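CRISPR-associated protein, Cse2 family (Thermobifida fusca, PDB 4H79) probably binds nucleic acid as the CasB (Cse2) subunit of the type I-E CRISPR Cascade complex. Local coordinates at residues L43-R47 with L92-I97; I64-Y70 with A84-H89. All coordinates share one frame. Numbering follows the deposited sequence.

Interaction 1. Residues L43-R47 with L92-I97; sequences LARLR and LTLYAI
L46 lies over A96, with L46 CB 3.7 Å from A96 CB. Its CD1 also reaches L92, 3.9 Å from L92 O and 4.3 Å from L92 CB. Both segments are regular alpha-helix. Their axes approach to 8.3 Å and cross at -112°. The small A96 allows this close approach. The CA atoms of L43 and A96 are 4.8 Å apart, those of L46 and T93 5.2 Å. L43 O sits 3.4 Å from A96 CB. L43 (m, t) sends CD2 to 3.8 Å from both A96 CB and Y95 CE2. Beyond this segment pair, I28 and Y32 of helix 16-33 touch L43. R47 (m, t, m) folds across the end of the patch. Its CG packs 3.9 Å from I97 CG1. R47 NH1 donates a hydrogen bond to A96 O at 3.0 Å. This carbonyl meets the guanidinium at its edge. A water bridges the helices at the other end, donating to L46 O and T93 OG1, each at 2.7 Å. T93 OG1 also bonds to H89 O, one turn back. The result is a steep helix-helix crossing around a small residue, part of the buried core of the all-helical Cse2 fold.

Interaction 2. Residues I64-Y70 with A84-H89; sequences ILDDRFY and AENSAH
This contact packs a loop and a short helix against the side of helix 80-99 in the all-helical Cse2 fold. I64 and L65 lead into the turn. L65 is extended (phi/psi -119/120), and D66 is the N-cap of a weakly bonded helix over about 67-70. R68 N donates to D66 OD2 at 2.9 Å, and R68 NH2 forms a salt bridge to D66 OD1 at 2.9 Å. Residues 84-89 are regular helix. The nearest CA pairs are I64 with H89 at 6.5 Å and L65 with E85 at 7.8 Å.

The side chains of L65 and F69 are the bumps. A84 and A88, one turn apart, leave a shallow hollow, and the aliphatic part of E85 borders it. L65 (m, t) puts CD2 3.7 Å from A88 CB and CD1 3.7 Å from E85 CG. F69 (chi1 t) brings CZ to 4.0 Å from A84 CB and CE2 to 3.9 Å from E85 CG. W16 and F20 of helix 16-33 also pack on the F69 ring. At one end, I64 (m, t) pushes CD1 very close to H89 ND1, at 2.9 Å. This carbon-nitrogen approach is tighter than normal packing and is not a hydrogen bond. ND1 has no polar partner in the model. At the other end, Y70 (chi1 m) reaches across to E85. Y70 OH donates a very short hydrogen bond to E85 OE2, at 2.5 Å.

Overall arrangement
From the N terminus, the chain runs through helix 16-33 and then helix 37-49, which carries the first half of interaction 1. It goes on through an unmodelled part, 53-59, and helix 61-64 to residues 64-70, the first half of interaction 2. Helix 80-99 returns past both. Residues 84-89 close the shorter loop, of 13 intervening residues. Residues 92-97 then close the longer one, of 44. Interaction 2 is therefore nested inside interaction 1. Their centres are about 14 Å apart. I64 joins them by packing on L46 and L92. Helix 16-33 touches both contacts, so the N-terminal helices share one core.

Interaction 1. Residues L43-R47 with L92-I97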
loop_
_atom_site.group_PDB
_atom_site.type_symbol
_atom_site.label_atom_id
_atom_site.label_comp_id
_atom_site.label_asym_id
_atom_site.label_seq_id
_atom_site.Cartn_x
_atom_site.Cartn_y
_atom_site.Cartn_z
ATOM N N LEU A 43 10.325 -8.007 -7.179
ATOM C CA LEU A 43 9.349 -8.267 -6.097
ATOM C C LEU A 43 10.026 -9.096 -4.997
ATOM O O LEU A 43 9.832 -8.766 -3.790
ATOM C CB LEU A 43 8.168 -9.086 -6.660
ATOM C CG LEU A 43 7.302 -8.253 -7.609
ATOM C CD1 LEU A 43 6.202 -9.135 -8.173
ATOM C CD2 LEU A 43 6.685 -7.020 -6.889
ATOM N N ALA A 44 10.850 -10.104 -5.353
ATOM C CA ALA A 44 11.545 -10.907 -4.310
ATOM C C ALA A 44 12.493 -10.046 -3.495
ATOM O O ALA A 44 12.593 -10.172 -2.226
ATOM C CB ALA A 44 12.375 -12.021 -4.958
ATOM N N ARG A 45 13.251 -9.185 -4.180
ATOM C CA ARG A 45 14.190 -8.279 -3.411
ATOM C C ARG A 45 13.448 -7.293 -2.489
ATOM O O ARG A 45 13.920 -7.011 -1.358
ATOM C CB ARG A 45 15.088 -7.498 -4.386
ATOM C CG ARG A 45 16.134 -8.435 -5.048
ATOM C CD ARG A 45 16.883 -7.764 -6.204
ATOM N NE ARG A 45 17.920 -6.914 -5.635
ATOM C CZ ARG A 45 18.518 -5.907 -6.280
ATOM N NH1 ARG A 45 18.186 -5.613 -7.541
ATOM N NH2 ARG A 45 19.443 -5.185 -5.654
ATOM N N LEU A 46 12.308 -6.770 -2.966
ATOM C CA LEU A 46 11.451 -5.929 -2.124
ATOM C C LEU A 46 10.977 -6.675 -0.853
ATOM O O LEU A 46 11.060 -6.121 0.270
ATOM C CB LEU A 46 10.235 -5.452 -2.872
ATOM C CG LEU A 46 10.546 -4.299 -3.887
ATOM C CD1 LEU A 46 9.409 -4.164 -4.868
ATOM C CD2 LEU A 46 10.874 -2.988 -3.187
ATOM N N ARG A 47 10.504 -7.931 -1.010
ATOM C CA ARG A 47 10.197 -8.697 0.183
ATOM C C ARG A 47 11.380 -8.921 1.119
ATOM O O ARG A 47 11.247 -8.867 2.335
ATOM C CB ARG A 47 9.583 -10.070 -0.215
ATOM C CG ARG A 47 8.150 -9.873 -0.834
ATOM C CD ARG A 47 7.530 -11.325 -1.052
ATOM N NE ARG A 47 8.374 -12.212 -1.925
ATOM C CZ ARG A 47 8.258 -12.275 -3.268
ATOM N NH1 ARG A 47 7.379 -11.480 -3.888
ATOM N NH2 ARG A 47 8.992 -13.131 -3.964
ATOM N N LEU A 92 5.263 -0.210 -2.239
ATOM C CA LEU A 92 5.862 -1.219 -3.154
ATOM C C LEU A 92 6.208 -2.493 -2.432
ATOM O O LEU A 92 6.000 -3.597 -2.989
ATOM C CB LEU A 92 7.147 -0.679 -3.808
ATOM C CG LEU A 92 6.957 -0.096 -5.221
ATOM C CD1 LEU A 92 6.564 -1.156 -6.254
ATOM C CD2 LEU A 92 5.921 0.931 -5.217
ATOM N N THR A 93 6.734 -2.355 -1.202
ATOM C CA THR A 93 7.117 -3.598 -0.393
ATOM C C THR A 93 5.864 -4.355 -0.056
ATOM O O THR A 93 5.807 -5.606 -0.162
ATOM C CB THR A 93 7.820 -3.144 0.914
ATOM O OG1 THR A 93 9.016 -2.419 0.525
ATOM C CG2 THR A 93 8.219 -4.360 1.773
ATOM N N LEU A 94 4.804 -3.635 0.399
ATOM C CA LEU A 94 3.520 -4.321 0.689
ATOM C C LEU A 94 2.981 -5.015 -0.572
ATOM O O LEU A 94 2.505 -6.167 -0.523
ATOM C CB LEU A 94 2.442 -3.332 1.243
ATOM C CG LEU A 94 2.766 -2.766 2.637
ATOM C CD1 LEU A 94 1.795 -1.669 2.982
ATOM C CD2 LEU A 94 2.687 -3.916 3.700
ATOM N N TYR A 95 2.990 -4.315 -1.697
ATOM C CA TYR A 95 2.504 -4.963 -2.923
ATOM C C TYR A 95 3.287 -6.268 -3.242
ATOM O O TYR A 95 2.692 -7.290 -3.693
ATOM C CB TYR A 95 2.608 -3.954 -4.146
ATOM C CG TYR A 95 2.336 -4.729 -5.433
ATOM C CD1 TYR A 95 1.012 -5.147 -5.747
ATOM C CD2 TYR A 95 3.403 -5.085 -6.317
ATOM C CE1 TYR A 95 0.760 -5.949 -6.872
ATOM C CE2 TYR A 95 3.154 -5.823 -7.473
ATOM C CZ TYR A 95 1.832 -6.255 -7.725
ATOM O OH TYR A 95 1.555 -6.998 -8.860
ATOM N N ALA A 96 4.630 -6.218 -3.086
ATOM C CA ALA A 96 5.477 -7.416 -3.334
ATOM C C ALA A 96 5.070 -8.597 -2.463
ATOM O O ALA A 96 5.083 -9.745 -2.898
ATOM C CB ALA A 96 6.955 -7.062 -3.091
ATOM N N ILE A 97 4.741 -8.303 -1.219
ATOM C CA ILE A 97 4.252 -9.356 -0.299
ATOM C C ILE A 97 2.880 -9.840 -0.750
ATOM O O ILE A 97 2.632 -11.057 -0.855
ATOM C CB ILE A 97 4.118 -8.758 1.125
ATOM C CG1 ILE A 97 5.518 -8.493 1.710
ATOM C CG2 ILE A 97 3.357 -9.756 2.053
ATOM C CD1 ILE A 97 5.463 -7.557 2.892
HETATM O O HOH W 1 11.506 -3.505 0.732
#

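Interaction 2. Residues I64-Y70 with A84-H89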
loop_
_atom_site.group_PDB
_atom_site.type_symbol
_atom_site.label_atom_id
_atom_site.label_comp_id
_atom_site.label_asym_id
_atom_site.label_seq_id
_atom_site.Cartn_x
_atom_site.Cartn_y
_atom_site.Cartn_z
ATOM N N ILE A 64 12.555 0.895 -6.928
ATOM C CA ILE A 64 11.311 1.480 -6.520
ATOM C C ILE A 64 11.114 2.787 -7.294
ATOM O O ILE A 64 10.095 2.938 -7.987
ATOM C CB ILE A 64 11.309 1.721 -4.998
ATOM C CG1 ILE A 64 11.542 0.422 -4.252
ATOM C CG2 ILE A 64 9.992 2.322 -4.523
ATOM C CD1 ILE A 64 11.797 0.646 -2.783
ATOM N N LEU A 65 12.101 3.696 -7.204
ATOM C CA LEU A 65 11.927 5.134 -7.536
ATOM C C LEU A 65 12.841 5.579 -8.675
ATOM O O LEU A 65 14.038 5.460 -8.584
ATOM C CB LEU A 65 12.205 6.019 -6.311
ATOM C CG LEU A 65 11.312 5.896 -5.078
ATOM C CD1 LEU A 65 11.788 6.875 -4.022
ATOM C CD2 LEU A 65 9.891 6.230 -5.488
ATOM N N ASP A 66 12.263 6.062 -9.756
ATOM C CA ASP A 66 13.068 6.582 -10.884
ATOM C C ASP A 66 12.692 8.038 -11.120
ATOM O O ASP A 66 11.864 8.610 -10.382
ATOM C CB ASP A 66 12.893 5.736 -12.162
ATOM C CG ASP A 66 11.433 5.684 -12.637
ATOM O OD1 ASP A 66 10.873 4.583 -12.685
ATOM O OD2 ASP A 66 10.818 6.721 -12.941
ATOM N N ASP A 67 13.260 8.618 -12.174
ATOM C CA ASP A 67 13.179 10.099 -12.364
ATOM C C ASP A 67 11.724 10.547 -12.536
ATOM O O ASP A 67 11.402 11.716 -12.262
ATOM C CB ASP A 67 14.047 10.548 -13.559
ATOM C CG ASP A 67 13.858 9.656 -14.782
ATOM O OD1 ASP A 67 14.013 8.408 -14.705
ATOM O OD2 ASP A 67 13.553 10.213 -15.835
ATOM N N ARG A 68 10.836 9.630 -12.947
ATOM C CA ARG A 68 9.421 10.014 -13.148
ATOM C C ARG A 68 8.791 10.447 -11.834
ATOM O O ARG A 68 7.927 11.320 -11.826
ATOM C CB ARG A 68 8.608 8.864 -13.780
ATOM C CG ARG A 68 9.031 8.566 -15.235
ATOM C CD ARG A 68 8.288 7.340 -15.753
ATOM N NE ARG A 68 8.625 6.179 -14.915
ATOM C CZ ARG A 68 8.005 4.997 -14.944
ATOM N NH1 ARG A 68 6.993 4.789 -15.772
ATOM N NH2 ARG A 68 8.392 4.005 -14.147
ATOM N N PHE A 69 9.233 9.847 -10.728
ATOM C CA PHE A 69 8.746 10.188 -9.371
ATOM C C PHE A 69 9.104 11.620 -8.969
ATOM O O PHE A 69 8.260 12.352 -8.384
ATOM C CB PHE A 69 9.297 9.161 -8.348
ATOM C CG PHE A 69 8.948 9.461 -6.912
ATOM C CD1 PHE A 69 7.688 9.136 -6.366
ATOM C CD2 PHE A 69 9.884 10.014 -6.085
ATOM C CE1 PHE A 69 7.404 9.407 -5.026
ATOM C CE2 PHE A 69 9.611 10.284 -4.747
ATOM C CZ PHE A 69 8.369 9.989 -4.212
ATOM N N TYR A 70 10.352 12.030 -9.285
ATOM C CA TYR A 70 10.874 13.365 -8.890
ATOM C C TYR A 70 10.432 14.455 -9.853
ATOM O O TYR A 70 10.317 15.616 -9.463
ATOM C CB TYR A 70 12.421 13.361 -8.764
ATOM C CG TYR A 70 12.871 12.319 -7.743
ATOM C CD1 TYR A 70 12.818 12.615 -6.377
ATOM C CD2 TYR A 70 13.296 11.028 -8.134
ATOM C CE1 TYR A 70 13.208 11.687 -5.442
ATOM C CE2 TYR A 70 13.686 10.091 -7.174
ATOM C CZ TYR A 70 13.615 10.452 -5.826
ATOM O OH TYR A 70 13.973 9.605 -4.813
ATOM N N ALA A 84 7.521 11.067 1.435
ATOM C CA ALA A 84 6.970 10.588 0.158
ATOM C C ALA A 84 7.746 9.405 -0.385
ATOM O O ALA A 84 7.143 8.431 -0.862
ATOM C CB ALA A 84 6.969 11.712 -0.858
ATOM N N GLU A 85 9.085 9.480 -0.320
ATOM C CA GLU A 85 9.934 8.343 -0.747
ATOM C C GLU A 85 9.681 7.109 0.127
ATOM O O GLU A 85 9.529 5.967 -0.367
ATOM C CB GLU A 85 11.402 8.714 -0.649
ATOM C CG GLU A 85 11.881 9.690 -1.691
ATOM C CD GLU A 85 13.348 10.054 -1.504
ATOM O OE1 GLU A 85 13.920 9.933 -0.392
ATOM O OE2 GLU A 85 13.967 10.491 -2.481
ATOM N N ASN A 86 9.632 7.333 1.439
ATOM C CA ASN A 86 9.287 6.250 2.353
ATOM C C ASN A 86 7.874 5.638 2.133
ATOM O O ASN A 86 7.674 4.397 2.185
ATOM C CB ASN A 86 9.491 6.703 3.802
ATOM C CG ASN A 86 9.496 5.530 4.767
ATOM O OD1 ASN A 86 9.975 4.406 4.451
ATOM N ND2 ASN A 86 8.934 5.761 5.940
ATOM N N SER A 87 6.903 6.492 1.854
ATOM C CA SER A 87 5.550 6.032 1.535
ATOM C C SER A 87 5.520 5.167 0.295
ATOM O O SER A 87 4.838 4.134 0.304
ATOM C CB SER A 87 4.592 7.212 1.386
ATOM O OG SER A 87 4.567 7.972 2.595
ATOM N N ALA A 88 6.219 5.587 -0.764
ATOM C CA ALA A 88 6.351 4.771 -1.995
ATOM C C ALA A 88 7.056 3.458 -1.702
ATOM O O ALA A 88 6.643 2.367 -2.184
ATOM C CB ALA A 88 7.140 5.506 -3.076
ATOM N N HIS A 89 8.102 3.542 -0.894
ATOM C CA HIS A 89 8.864 2.319 -0.520
ATOM C C HIS A 89 7.986 1.313 0.242
ATOM O O HIS A 89 7.979 0.058 -0.058
ATOM C CB HIS A 89 10.060 2.751 0.355
ATOM C CG HIS A 89 10.908 1.597 0.816
ATOM N ND1 HIS A 89 11.091 0.495 0.053
ATOM C CD2 HIS A 89 11.617 1.384 1.991
ATOM C CE1 HIS A 89 11.881 -0.373 0.691
ATOM N NE2 HIS A 89 12.215 0.170 1.878
#